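Local coordinates for protein aminoglycoside N(3)-acetyltransferase III (Serratia marcescens, PDB 7LAO) that catalyses transfer of an acetyl group from acetyl-CoA to the N3 amine of 2-deoxystreptamine aminoglycosides such as gentamicin and tobramycin, conferring resistance to them, at residues A11-L16 with S45-A50; P118-V123 with E134-G139; L235-E240 with A253-S258. All coordinates share one frame; numbering follows the deposited sequence.

Contact 1. Residues A11-L16 with S45-A50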
ATOM      1  N   ALA A  11      -2.371   7.391  22.046  1.00 35.95           N
ATOM      2  CA  ALA A  11      -1.305   7.068  22.989  1.00 38.92           C
ATOM      3  C   ALA A  11      -0.533   5.826  22.561  1.00 35.72           C
ATOM      4  O   ALA A  11       0.704   5.838  22.572  1.00 32.08           O
ATOM      5  CB  ALA A  11      -1.869   6.883  24.390  1.00 39.03           C
ATOM      6  N   ASP A  12      -1.233   4.768  22.120  1.00 30.82           N
ATOM      7  CA  ASP A  12      -0.521   3.568  21.650  1.00 30.07           C
ATOM      8  C   ASP A  12       0.382   3.876  20.439  1.00 32.99           C
ATOM      9  O   ASP A  12       1.515   3.388  20.349  1.00 28.70           O
ATOM     10  CB  ASP A  12      -1.519   2.459  21.281  1.00 34.24           C
ATOM     11  CG  ASP A  12      -2.388   1.983  22.482  1.00 47.71           C
ATOM     12  OD1 ASP A  12      -1.975   2.212  23.645  1.00 48.29           O
ATOM     13  OD2 ASP A  12      -3.453   1.359  22.232  1.00 36.71           O
ATOM     14  N   LEU A  13      -0.123   4.654  19.471  1.00 27.84           N
ATOM     15  CA  LEU A  13       0.674   5.062  18.322  1.00 24.40           C
ATOM     16  C   LEU A  13       1.934   5.802  18.752  1.00 26.89           C
ATOM     17  O   LEU A  13       3.039   5.540  18.247  1.00 24.44           O
ATOM     18  CB  LEU A  13      -0.195   5.960  17.430  1.00 27.24           C
ATOM     19  CG  LEU A  13      -1.319   5.172  16.761  1.00 27.93           C
ATOM     20  CD1 LEU A  13      -2.292   6.206  16.047  1.00 24.42           C
ATOM     21  CD2 LEU A  13      -0.770   4.122  15.775  1.00 24.67           C
ATOM     22  N   HIS A  14       1.782   6.766  19.653  1.00 31.57           N
ATOM     23  CA  HIS A  14       2.954   7.484  20.141  1.00 28.68           C
ATOM     24  C   HIS A  14       3.938   6.538  20.809  1.00 34.96           C
ATOM     25  O   HIS A  14       5.147   6.617  20.577  1.00 35.72           O
ATOM     26  CB  HIS A  14       2.512   8.566  21.118  1.00 33.01           C
ATOM     27  CG  HIS A  14       3.597   9.517  21.477  1.00 46.27           C
ATOM     28  ND1 HIS A  14       4.429   9.325  22.559  1.00 48.33           N
ATOM     29  CD2 HIS A  14       4.028  10.645  20.859  1.00 45.47           C
ATOM     30  CE1 HIS A  14       5.303  10.317  22.617  1.00 48.19           C
ATOM     31  NE2 HIS A  14       5.082  11.131  21.597  1.00 49.03           N
ATOM     32  N   GLY A  15       3.433   5.609  21.622  1.00 39.27           N
ATOM     33  CA  GLY A  15       4.314   4.672  22.273  1.00 40.47           C
ATOM     34  C   GLY A  15       5.013   3.773  21.283  1.00 39.92           C
ATOM     35  O   GLY A  15       6.083   3.243  21.574  1.00 37.50           O
ATOM     36  N   LEU A  16       4.427   3.584  20.106  1.00 32.68           N
ATOM     37  CA  LEU A  16       5.065   2.738  19.100  1.00 32.24           C
ATOM     38  C   LEU A  16       6.110   3.498  18.309  1.00 34.18           C
ATOM     39  O   LEU A  16       6.914   2.899  17.566  1.00 34.24           O
ATOM     40  CB  LEU A  16       3.994   2.147  18.181  1.00 26.91           C
ATOM     41  CG  LEU A  16       4.359   1.110  17.143  1.00 33.42           C
ATOM     42  CD1 LEU A  16       4.845  -0.232  17.793  1.00 24.95           C
ATOM     43  CD2 LEU A  16       3.186   0.916  16.218  1.00 31.08           C
ATOM     44  N   SER A  45      -8.948   9.342  12.920  1.00 32.79           N
ATOM     45  CA  SER A  45      -8.804  10.462  13.847  1.00 39.13           C
ATOM     46  C   SER A  45      -7.610  10.277  14.774  1.00 32.46           C
ATOM     47  O   SER A  45      -6.876  11.222  15.039  1.00 29.50           O
ATOM     48  CB  SER A  45     -10.080  10.593  14.675  1.00 43.52           C
ATOM     49  OG  SER A  45     -11.172  10.704  13.788  1.00 40.28           O
ATOM     50  N   ALA A  46      -7.423   9.077  15.304  1.00 30.98           N
ATOM     51  CA  ALA A  46      -6.276   8.855  16.182  1.00 32.46           C
ATOM     52  C   ALA A  46      -4.966   8.988  15.424  1.00 26.93           C
ATOM     53  O   ALA A  46      -3.973   9.516  15.957  1.00 28.86           O
ATOM     54  CB  ALA A  46      -6.349   7.456  16.795  1.00 28.86           C
ATOM     55  N   LEU A  47      -4.903   8.394  14.241  1.00 26.47           N
ATOM     56  CA  LEU A  47      -3.683   8.533  13.439  1.00 28.56           C
ATOM     57  C   LEU A  47      -3.396  10.004  13.128  1.00 31.97           C
ATOM     58  O   LEU A  47      -2.229  10.443  13.102  1.00 26.40           O
ATOM     59  CB  LEU A  47      -3.819   7.725  12.154  1.00 29.23           C
ATOM     60  CG  LEU A  47      -3.731   6.212  12.300  1.00 29.27           C
ATOM     61  CD1 LEU A  47      -4.464   5.537  11.120  1.00 27.92           C
ATOM     62  CD2 LEU A  47      -2.232   5.775  12.335  1.00 23.01           C
ATOM     63  N   ARG A  48      -4.434  10.775  12.818  1.00 33.14           N
ATOM     64  CA  ARG A  48      -4.229  12.194  12.542  1.00 26.03           C
ATOM     65  C   ARG A  48      -3.767  12.919  13.789  1.00 30.96           C
ATOM     66  O   ARG A  48      -2.819  13.717  13.738  1.00 28.69           O
ATOM     67  CB  ARG A  48      -5.517  12.857  12.008  1.00 26.13           C
ATOM     68  CG  ARG A  48      -5.429  14.383  12.061  1.00 32.92           C
ATOM     69  CD  ARG A  48      -4.301  14.860  11.148  1.00 30.67           C
ATOM     70  NE  ARG A  48      -4.415  14.191   9.854  1.00 37.22           N
ATOM     71  CZ  ARG A  48      -3.500  14.262   8.886  1.00 31.85           C
ATOM     72  NH1 ARG A  48      -2.406  15.006   9.053  1.00 27.31           N
ATOM     73  NH2 ARG A  48      -3.679  13.550   7.781  1.00 29.44           N
ATOM     74  N   ALA A  49      -4.382  12.597  14.942  1.00 29.60           N
ATOM     75  CA  ALA A  49      -3.895  13.145  16.200  1.00 34.09           C
ATOM     76  C   ALA A  49      -2.417  12.800  16.383  1.00 35.80           C
ATOM     77  O   ALA A  49      -1.622  13.634  16.837  1.00 34.06           O
ATOM     78  CB  ALA A  49      -4.724  12.610  17.387  1.00 30.67           C
ATOM     79  N   ALA A  50      -2.036  11.566  16.048  1.00 30.15           N
ATOM     80  CA  ALA A  50      -0.656  11.147  16.278  1.00 28.41           C
ATOM     81  C   ALA A  50       0.325  11.916  15.373  1.00 31.86           C
ATOM     82  O   ALA A  50       1.436  12.256  15.799  1.00 36.53           O
ATOM     83  CB  ALA A  50      -0.508   9.646  16.030  1.00 25.38           C
TER
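Leu-13 of helix 6-16 reaches across to Ala-46, Leu-47 and Ala-50 of helix 40-51, and every apolar touch between the two segments runs through this one leucine. Its CD1 branch does most of the work. That methyl lies 3.7 Å from CD2 of Leu-47 and 3.9 Å from CB of Ala-50, with CB of Ala-46 a little farther off at 4.3 Å. The two leucine side chains cross at about a right angle, and both keep CG beside the backbone N (chi1 -69° for Leu-13), which in Leu-13 sends the branched end over to the neighbouring helix. Nearer the backbone, CB of Leu-13 rests 4.0 Å from CB of Ala-50. Two alanines one turn apart suit this place, because their short side chains let a longer one come in close. The remaining touch is with the backbone: CD1 of Leu-13 sits 3.7 Å from O of Ala-46, an oxygen that already receives the amide of Ala-50 within its helix and a weak hydrogen bond from Thr-10. On the sheet side, Leu-159 of strand 157-161 touches both leucines, and Val-243 touches Leu-13. With axes 9.2 Å apart and inclined at 47°, these are two helices that meet through a leucine set against two alanines and a second leucine, on one face of the mixed central sheet, as in a layered alpha/beta fold.

Contact 2. Residues P118-V123 with E134-G139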
ATOM      1  N   PRO A 118      -5.903   2.906 -11.348  1.00 48.39           N
ATOM      2  CA  PRO A 118      -7.037   2.231 -10.690  1.00 47.87           C
ATOM      3  C   PRO A 118      -6.628   0.975  -9.940  1.00 48.14           C
ATOM      4  O   PRO A 118      -7.056   0.772  -8.795  1.00 51.31           O
ATOM      5  CB  PRO A 118      -7.993   1.929 -11.846  1.00 53.79           C
ATOM      6  CG  PRO A 118      -7.485   2.752 -13.022  1.00 57.53           C
ATOM      7  CD  PRO A 118      -6.008   2.865 -12.813  1.00 51.03           C
ATOM      8  N   ASP A 119      -5.786   0.131 -10.535  1.00 43.77           N
ATOM      9  CA  ASP A 119      -5.451  -1.099  -9.827  1.00 47.20           C
ATOM     10  C   ASP A 119      -4.507  -0.853  -8.649  1.00 45.56           C
ATOM     11  O   ASP A 119      -4.595  -1.556  -7.636  1.00 43.70           O
ATOM     12  CB  ASP A 119      -4.867  -2.122 -10.796  1.00 49.21           C
ATOM     13  CG  ASP A 119      -4.650  -3.465 -10.146  1.00 47.64           C
ATOM     14  OD1 ASP A 119      -5.607  -4.252 -10.006  1.00 46.05           O
ATOM     15  OD2 ASP A 119      -3.504  -3.693  -9.736  1.00 41.40           O
ATOM     16  N   ALA A 120      -3.624   0.142  -8.733  1.00 45.06           N
ATOM     17  CA  ALA A 120      -2.646   0.385  -7.676  1.00 38.29           C
ATOM     18  C   ALA A 120      -2.975   1.638  -6.880  1.00 33.28           C
ATOM     19  O   ALA A 120      -2.128   2.154  -6.162  1.00 29.34           O
ATOM     20  CB  ALA A 120      -1.244   0.484  -8.267  1.00 36.34           C
ATOM     21  N   SER A 121      -4.204   2.125  -6.991  1.00 35.75           N
ATOM     22  CA  SER A 121      -4.585   3.413  -6.430  1.00 33.32           C
ATOM     23  C   SER A 121      -4.158   3.597  -4.976  1.00 32.75           C
ATOM     24  O   SER A 121      -4.309   2.699  -4.128  1.00 36.24           O
ATOM     25  CB  SER A 121      -6.101   3.548  -6.556  1.00 40.91           C
ATOM     26  OG  SER A 121      -6.537   4.760  -6.002  1.00 50.38           O
ATOM     27  N   MET A 122      -3.650   4.784  -4.678  1.00 30.84           N
ATOM     28  CA  MET A 122      -3.194   5.132  -3.340  1.00 30.33           C
ATOM     29  C   MET A 122      -4.019   6.296  -2.813  1.00 30.23           C
ATOM     30  O   MET A 122      -4.450   7.141  -3.583  1.00 37.30           O
ATOM     31  CB  MET A 122      -1.716   5.554  -3.341  1.00 34.06           C
ATOM     32  CG  MET A 122      -0.806   4.528  -3.935  1.00 40.98           C
ATOM     33  SD  MET A 122      -0.352   3.250  -2.721  1.00 39.16           S
ATOM     34  CE  MET A 122       0.556   2.195  -3.836  1.00 40.10           C
ATOM     35  N   VAL A 123      -4.223   6.342  -1.493  1.00 28.23           N
ATOM     36  CA  VAL A 123      -4.912   7.456  -0.855  1.00 29.84           C
ATOM     37  C   VAL A 123      -3.874   8.101   0.046  1.00 29.62           C
ATOM     38  O   VAL A 123      -3.061   7.394   0.669  1.00 26.58           O
ATOM     39  CB  VAL A 123      -6.178   7.014  -0.066  1.00 27.33           C
ATOM     40  CG1 VAL A 123      -5.828   5.886   0.995  1.00 26.34           C
ATOM     41  CG2 VAL A 123      -6.790   8.175   0.662  1.00 31.61           C
ATOM     42  N   GLU A 134       0.251  12.006  -7.297  1.00 32.17           N
ATOM     43  CA  GLU A 134       0.456  12.353  -8.706  1.00 33.95           C
ATOM     44  C   GLU A 134       1.955  12.467  -8.978  1.00 39.39           C
ATOM     45  O   GLU A 134       2.665  13.138  -8.208  1.00 40.34           O
ATOM     46  CB  GLU A 134      -0.227  13.701  -9.031  1.00 39.52           C
ATOM     47  CG  GLU A 134      -1.748  13.697  -8.953  1.00 38.29           C
ATOM     48  CD  GLU A 134      -2.335  15.081  -9.245  1.00 57.91           C
ATOM     49  OE1 GLU A 134      -2.875  15.736  -8.308  1.00 55.46           O
ATOM     50  OE2 GLU A 134      -2.194  15.533 -10.418  1.00 65.39           O
ATOM     51  N   PRO A 135       2.467  11.909 -10.097  1.00 33.90           N
ATOM     52  CA  PRO A 135       1.732  11.124 -11.088  1.00 37.04           C
ATOM     53  C   PRO A 135       1.576   9.662 -10.698  1.00 37.89           C
ATOM     54  O   PRO A 135       2.238   9.191  -9.756  1.00 36.98           O
ATOM     55  CB  PRO A 135       2.596  11.295 -12.359  1.00 43.18           C
ATOM     56  CG  PRO A 135       3.988  11.360 -11.786  1.00 39.12           C
ATOM     57  CD  PRO A 135       3.889  12.053 -10.447  1.00 32.61           C
ATOM     58  N   HIS A 136       0.689   8.929 -11.365  1.00 34.13           N
ATOM     59  CA  HIS A 136       0.548   7.498 -11.027  1.00 33.38           C
ATOM     60  C   HIS A 136       0.067   6.821 -12.307  1.00 39.64           C
ATOM     61  O   HIS A 136      -1.132   6.710 -12.553  1.00 42.62           O
ATOM     62  CB  HIS A 136      -0.371   7.193  -9.855  1.00 33.74           C
ATOM     63  CG  HIS A 136      -0.137   5.829  -9.253  1.00 36.99           C
ATOM     64  ND1 HIS A 136      -0.871   5.329  -8.189  1.00 36.36           N
ATOM     65  CD2 HIS A 136       0.767   4.859  -9.566  1.00 34.54           C
ATOM     66  CE1 HIS A 136      -0.450   4.114  -7.898  1.00 32.57           C
ATOM     67  NE2 HIS A 136       0.549   3.808  -8.703  1.00 35.75           N
ATOM     68  N   ARG A 137       1.025   6.401 -13.124  1.00 41.13           N
ATOM     69  CA  ARG A 137       0.760   5.953 -14.481  1.00 40.07           C
ATOM     70  C   ARG A 137       0.760   4.438 -14.599  1.00 43.00           C
ATOM     71  O   ARG A 137       1.410   3.719 -13.830  1.00 41.43           O
ATOM     72  CB  ARG A 137       1.789   6.539 -15.460  1.00 47.93           C
ATOM     73  CG  ARG A 137       2.342   7.922 -15.087  1.00 51.49           C
ATOM     74  CD  ARG A 137       3.165   8.523 -16.220  1.00 54.20           C
ATOM     75  NE  ARG A 137       3.906   9.728 -15.836  1.00 62.04           N
ATOM     76  CZ  ARG A 137       3.444  10.976 -15.942  1.00 64.24           C
ATOM     77  NH1 ARG A 137       2.217  11.209 -16.411  1.00 75.01           N
ATOM     78  NH2 ARG A 137       4.207  12.002 -15.565  1.00 59.13           N
ATOM     79  N   LEU A 138       0.025   3.961 -15.600  1.00 45.21           N
ATOM     80  CA  LEU A 138       0.144   2.567 -15.991  1.00 50.02           C
ATOM     81  C   LEU A 138       1.595   2.240 -16.320  1.00 51.11           C
ATOM     82  O   LEU A 138       2.258   2.985 -17.042  1.00 46.79           O
ATOM     83  CB  LEU A 138      -0.732   2.281 -17.196  1.00 48.37           C
ATOM     84  CG  LEU A 138      -2.208   2.415 -16.880  1.00 51.92           C
ATOM     85  CD1 LEU A 138      -2.987   1.941 -18.067  1.00 57.26           C
ATOM     86  CD2 LEU A 138      -2.545   1.616 -15.609  1.00 50.44           C
ATOM     87  N   GLY A 139       2.083   1.101 -15.806  1.00 48.70           N
ATOM     88  CA  GLY A 139       3.480   0.748 -15.919  1.00 44.88           C
ATOM     89  C   GLY A 139       4.354   1.305 -14.814  1.00 43.66           C
ATOM     90  O   GLY A 139       5.566   1.061 -14.809  1.00 45.40           O
TER
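His-136 pushes its imidazole against the turn that leads into strand 122-125, where Ala-120 and Met-122 receive it. The tight part is the CE1 corner of the ring. CE1 of His-136 lies 3.1 Å from O of Ala-120, which meets the ring at its edge, near the ring plane; this is a close C-H to oxygen approach, not a conventional hydrogen bond. CB of Ala-120 adds a methyl 3.7 Å from CE1 of His-136, and CG of Met-122 stands 4.0 Å from the same carbon. A small alanine leaves space for the ring, while methionine, bent at its second torsion (chi2 -83°), offers a pliable apolar chain that crosses the histidine at about a right angle. CG of His-136 is anti to the backbone N (chi1 -161°), which carries the ring inward from its loop. Both ring nitrogens are hydrogen-bonded, ND1 with Ser-115 and NE2 with the carbonyl of Ala-141, and this should fix the rotation of the imidazole. The other side is looser: CD2 of Leu-138 stays 4.6 Å from CD of Pro-118, and the exposed Arg-137 lays its guanidinium over CB of Pro-135. Ala-120 and Asp-119 border a bound buffer molecule, probably from crystallisation, which may mark a pocket; the buried histidine, fastened between two loops, lies beside strand 122-125, which neighbours the outermost strand 113-114 of the central sheet.

Contact 3. Residues L235-E240 with A253-S258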
ATOM      1  N   LEU A 235      17.145  -7.694  12.750  1.00 35.04           N
ATOM      2  CA  LEU A 235      18.072  -6.617  13.125  1.00 30.56           C
ATOM      3  C   LEU A 235      17.615  -5.828  14.347  1.00 30.47           C
ATOM      4  O   LEU A 235      18.440  -5.151  14.982  1.00 32.22           O
ATOM      5  CB  LEU A 235      18.226  -5.630  11.960  1.00 29.30           C
ATOM      6  CG  LEU A 235      18.830  -6.112  10.645  1.00 33.52           C
ATOM      7  CD1 LEU A 235      18.922  -4.923   9.594  1.00 29.90           C
ATOM      8  CD2 LEU A 235      20.185  -6.708  10.857  1.00 43.56           C
ATOM      9  N   GLY A 236      16.329  -5.907  14.692  1.00 28.89           N
ATOM     10  CA  GLY A 236      15.858  -5.219  15.883  1.00 30.75           C
ATOM     11  C   GLY A 236      15.837  -3.706  15.727  1.00 28.30           C
ATOM     12  O   GLY A 236      15.899  -2.991  16.731  1.00 30.29           O
ATOM     13  N   ARG A 237      15.775  -3.197  14.487  1.00 26.81           N
ATOM     14  CA  ARG A 237      15.731  -1.734  14.236  1.00 27.63           C
ATOM     15  C   ARG A 237      14.327  -1.172  14.271  1.00 28.28           C
ATOM     16  O   ARG A 237      14.140  -0.013  14.628  1.00 25.51           O
ATOM     17  CB  ARG A 237      16.303  -1.379  12.845  1.00 26.32           C
ATOM     18  CG  ARG A 237      17.801  -1.803  12.707  1.00 28.58           C
ATOM     19  CD  ARG A 237      18.257  -1.512  11.247  1.00 28.53           C
ATOM     20  NE  ARG A 237      19.679  -1.793  11.107  1.00 31.09           N
ATOM     21  CZ  ARG A 237      20.382  -1.483  10.038  1.00 38.38           C
ATOM     22  NH1 ARG A 237      19.793  -0.877   8.991  1.00 33.97           N
ATOM     23  NH2 ARG A 237      21.673  -1.794  10.016  1.00 41.97           N
ATOM     24  N   HIS A 238      13.351  -1.983  13.918  1.00 27.82           N
ATOM     25  CA  HIS A 238      11.953  -1.577  13.869  1.00 25.69           C
ATOM     26  C   HIS A 238      11.394  -1.518  15.296  1.00 27.08           C
ATOM     27  O   HIS A 238      12.064  -1.889  16.249  1.00 26.45           O
ATOM     28  CB  HIS A 238      11.188  -2.603  13.050  1.00 27.17           C
ATOM     29  CG  HIS A 238      11.139  -3.916  13.751  1.00 28.54           C
ATOM     30  ND1 HIS A 238      12.257  -4.727  13.890  1.00 26.97           N
ATOM     31  CD2 HIS A 238      10.150  -4.503  14.470  1.00 31.97           C
ATOM     32  CE1 HIS A 238      11.939  -5.776  14.632  1.00 30.24           C
ATOM     33  NE2 HIS A 238      10.666  -5.666  15.000  1.00 26.99           N
ATOM     34  N   ARG A 239      10.145  -1.053  15.439  1.00 22.09           N
ATOM     35  CA  ARG A 239       9.464  -1.021  16.731  1.00 31.30           C
ATOM     36  C   ARG A 239       8.248  -1.932  16.675  1.00 27.71           C
ATOM     37  O   ARG A 239       7.576  -2.020  15.635  1.00 29.38           O
ATOM     38  CB  ARG A 239       8.990   0.397  17.091  1.00 36.50           C
ATOM     39  CG  ARG A 239      10.111   1.433  17.224  1.00 33.43           C
ATOM     40  CD  ARG A 239      10.721   1.376  18.639  1.00 39.02           C
ATOM     41  NE  ARG A 239       9.760   1.936  19.572  1.00 46.49           N
ATOM     42  CZ  ARG A 239       9.686   3.229  19.893  1.00 46.18           C
ATOM     43  NH1 ARG A 239      10.549   4.094  19.379  1.00 51.18           N
ATOM     44  NH2 ARG A 239       8.749   3.655  20.728  1.00 40.82           N
ATOM     45  N   GLU A 240       7.944  -2.549  17.805  1.00 26.14           N
ATOM     46  CA  GLU A 240       6.767  -3.406  17.980  1.00 28.15           C
ATOM     47  C   GLU A 240       5.998  -2.954  19.201  1.00 28.03           C
ATOM     48  O   GLU A 240       6.589  -2.489  20.178  1.00 27.50           O
ATOM     49  CB  GLU A 240       7.152  -4.918  18.212  1.00 25.67           C
ATOM     50  CG  GLU A 240       8.017  -5.516  17.060  1.00 38.63           C
ATOM     51  CD  GLU A 240       8.325  -6.991  17.210  1.00 39.21           C
ATOM     52  OE1 GLU A 240       7.599  -7.699  17.946  1.00 34.41           O
ATOM     53  OE2 GLU A 240       9.309  -7.461  16.592  1.00 36.35           O
ATOM     54  N   ALA A 253      10.923   3.405   6.231  1.00 23.14           N
ATOM     55  CA  ALA A 253      10.770   2.881   4.874  1.00 23.19           C
ATOM     56  C   ALA A 253      12.097   2.878   4.100  1.00 24.31           C
ATOM     57  O   ALA A 253      12.367   1.938   3.362  1.00 28.85           O
ATOM     58  CB  ALA A 253       9.743   3.677   4.036  1.00 26.12           C
ATOM     59  N   GLN A 254      12.905   3.918   4.238  1.00 26.00           N
ATOM     60  CA  GLN A 254      14.181   3.930   3.499  1.00 27.61           C
ATOM     61  C   GLN A 254      15.049   2.741   3.903  1.00 26.83           C
ATOM     62  O   GLN A 254      15.741   2.136   3.074  1.00 29.79           O
ATOM     63  CB  GLN A 254      14.903   5.261   3.726  1.00 30.18           C
ATOM     64  CG  GLN A 254      14.183   6.449   3.018  1.00 37.30           C
ATOM     65  CD  GLN A 254      14.783   7.883   3.205  1.00 45.86           C
ATOM     66  OE1 GLN A 254      15.469   8.197   4.179  1.00 52.28           O
ATOM     67  NE2 GLN A 254      14.457   8.761   2.262  1.00 45.08           N
ATOM     68  N   ASP A 255      15.028   2.411   5.183  1.00 29.34           N
ATOM     69  CA  ASP A 255      15.922   1.385   5.715  1.00 26.77           C
ATOM     70  C   ASP A 255      15.477  -0.013   5.304  1.00 26.58           C
ATOM     71  O   ASP A 255      16.300  -0.819   4.850  1.00 27.00           O
ATOM     72  CB  ASP A 255      16.001   1.509   7.225  1.00 29.21           C
ATOM     73  CG  ASP A 255      17.286   0.855   7.776  1.00 33.31           C
ATOM     74  OD1 ASP A 255      17.179  -0.079   8.542  1.00 30.62           O
ATOM     75  OD2 ASP A 255      18.382   1.243   7.379  1.00 30.93           O
ATOM     76  N   ILE A 256      14.176  -0.282   5.326  1.00 22.82           N
ATOM     77  CA  ILE A 256      13.745  -1.621   4.952  1.00 22.04           C
ATOM     78  C   ILE A 256      13.833  -1.827   3.455  1.00 24.61           C
ATOM     79  O   ILE A 256      14.068  -2.959   2.985  1.00 27.45           O
ATOM     80  CB  ILE A 256      12.338  -1.919   5.486  1.00 22.46           C
ATOM     81  CG1 ILE A 256      12.155  -3.432   5.563  1.00 27.26           C
ATOM     82  CG2 ILE A 256      11.218  -1.166   4.607  1.00 20.89           C
ATOM     83  CD1 ILE A 256      10.917  -3.827   6.340  1.00 31.74           C
ATOM     84  N   VAL A 257      13.676  -0.754   2.668  1.00 27.96           N
ATOM     85  CA  VAL A 257      13.870  -0.869   1.239  1.00 28.46           C
ATOM     86  C   VAL A 257      15.349  -1.112   0.943  1.00 25.94           C
ATOM     87  O   VAL A 257      15.702  -1.950   0.109  1.00 28.20           O
ATOM     88  CB  VAL A 257      13.324   0.396   0.541  1.00 29.42           C
ATOM     89  CG1 VAL A 257      13.909   0.560  -0.881  1.00 29.83           C
ATOM     90  CG2 VAL A 257      11.814   0.301   0.488  1.00 24.85           C
ATOM     91  N   SER A 258      16.236  -0.371   1.602  1.00 26.83           N
ATOM     92  CA  SER A 258      17.678  -0.571   1.369  1.00 28.71           C
ATOM     93  C   SER A 258      18.100  -1.991   1.772  1.00 28.27           C
ATOM     94  O   SER A 258      18.806  -2.690   1.031  1.00 29.51           O
ATOM     95  CB  SER A 258      18.454   0.464   2.170  1.00 39.94           C
ATOM     96  OG  SER A 258      19.838   0.247   2.013  1.00 59.50           O
TER
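The turn after helix 224-233, opened by Gly-236 at positive phi, leads into edge strand 239-243 and passes the start of the C-terminal helix 253-268, with CA of Arg-237 9.1 Å from CA of Asp-255. Strands 239-243 and 246-252 form a beta hairpin, so the contact joins the approach to this hairpin with the helix that leaves it. It is a surface salt bridge. Arg-237 is extended from CG to NE, long enough to span the gap, and presents NH1 to the carboxylate of Asp-255, whose CG stands anti to its backbone N (chi1 -158°). The guanidinium and carboxylate planes are 28° apart, nearly coplanar, and Asp-255 meets the edge of the guanidinium. OD1 of Asp-255 also bonds the hydroxyl of Tyr-232, so two donors grip that oxygen, and helix 224-233 is drawn in. CD1 of Leu-235 lies 3.6 Å above the guanidinium plane, offset toward its rim, an apolar cover for a flat group. Farther along, His-238 NE2 donates to Glu-240 OE2 at 2.8 Å, nearly straight. Across the contact, NH1 of Arg-237 gives its N-H to the syn lone pair of OD1 of Asp-255 at 2.8 Å, with an angle of 161°.

Contacts 1 and 2 are buried and lie on opposite sides of the chain's centre, whereas contact 3 is at the surface. Their chemistry follows: aliphatic packing between helices in contact 1, a histidine wedged among a carbonyl and apolar groups in contact 2, and a charged pair in contact 3. Contacts 2 and 3 both reach the same central sheet, at strands 122-125 and 239-243, with centres about 25 Å apart. Contacts 1 and 3 are direct neighbours: the Arg-239 side chain makes a weak hydrogen bond to the carbonyl of Gly-15, and Leu-16 packs against Arg-239 and Glu-240, so helix 6-16 lies directly against the edge strand.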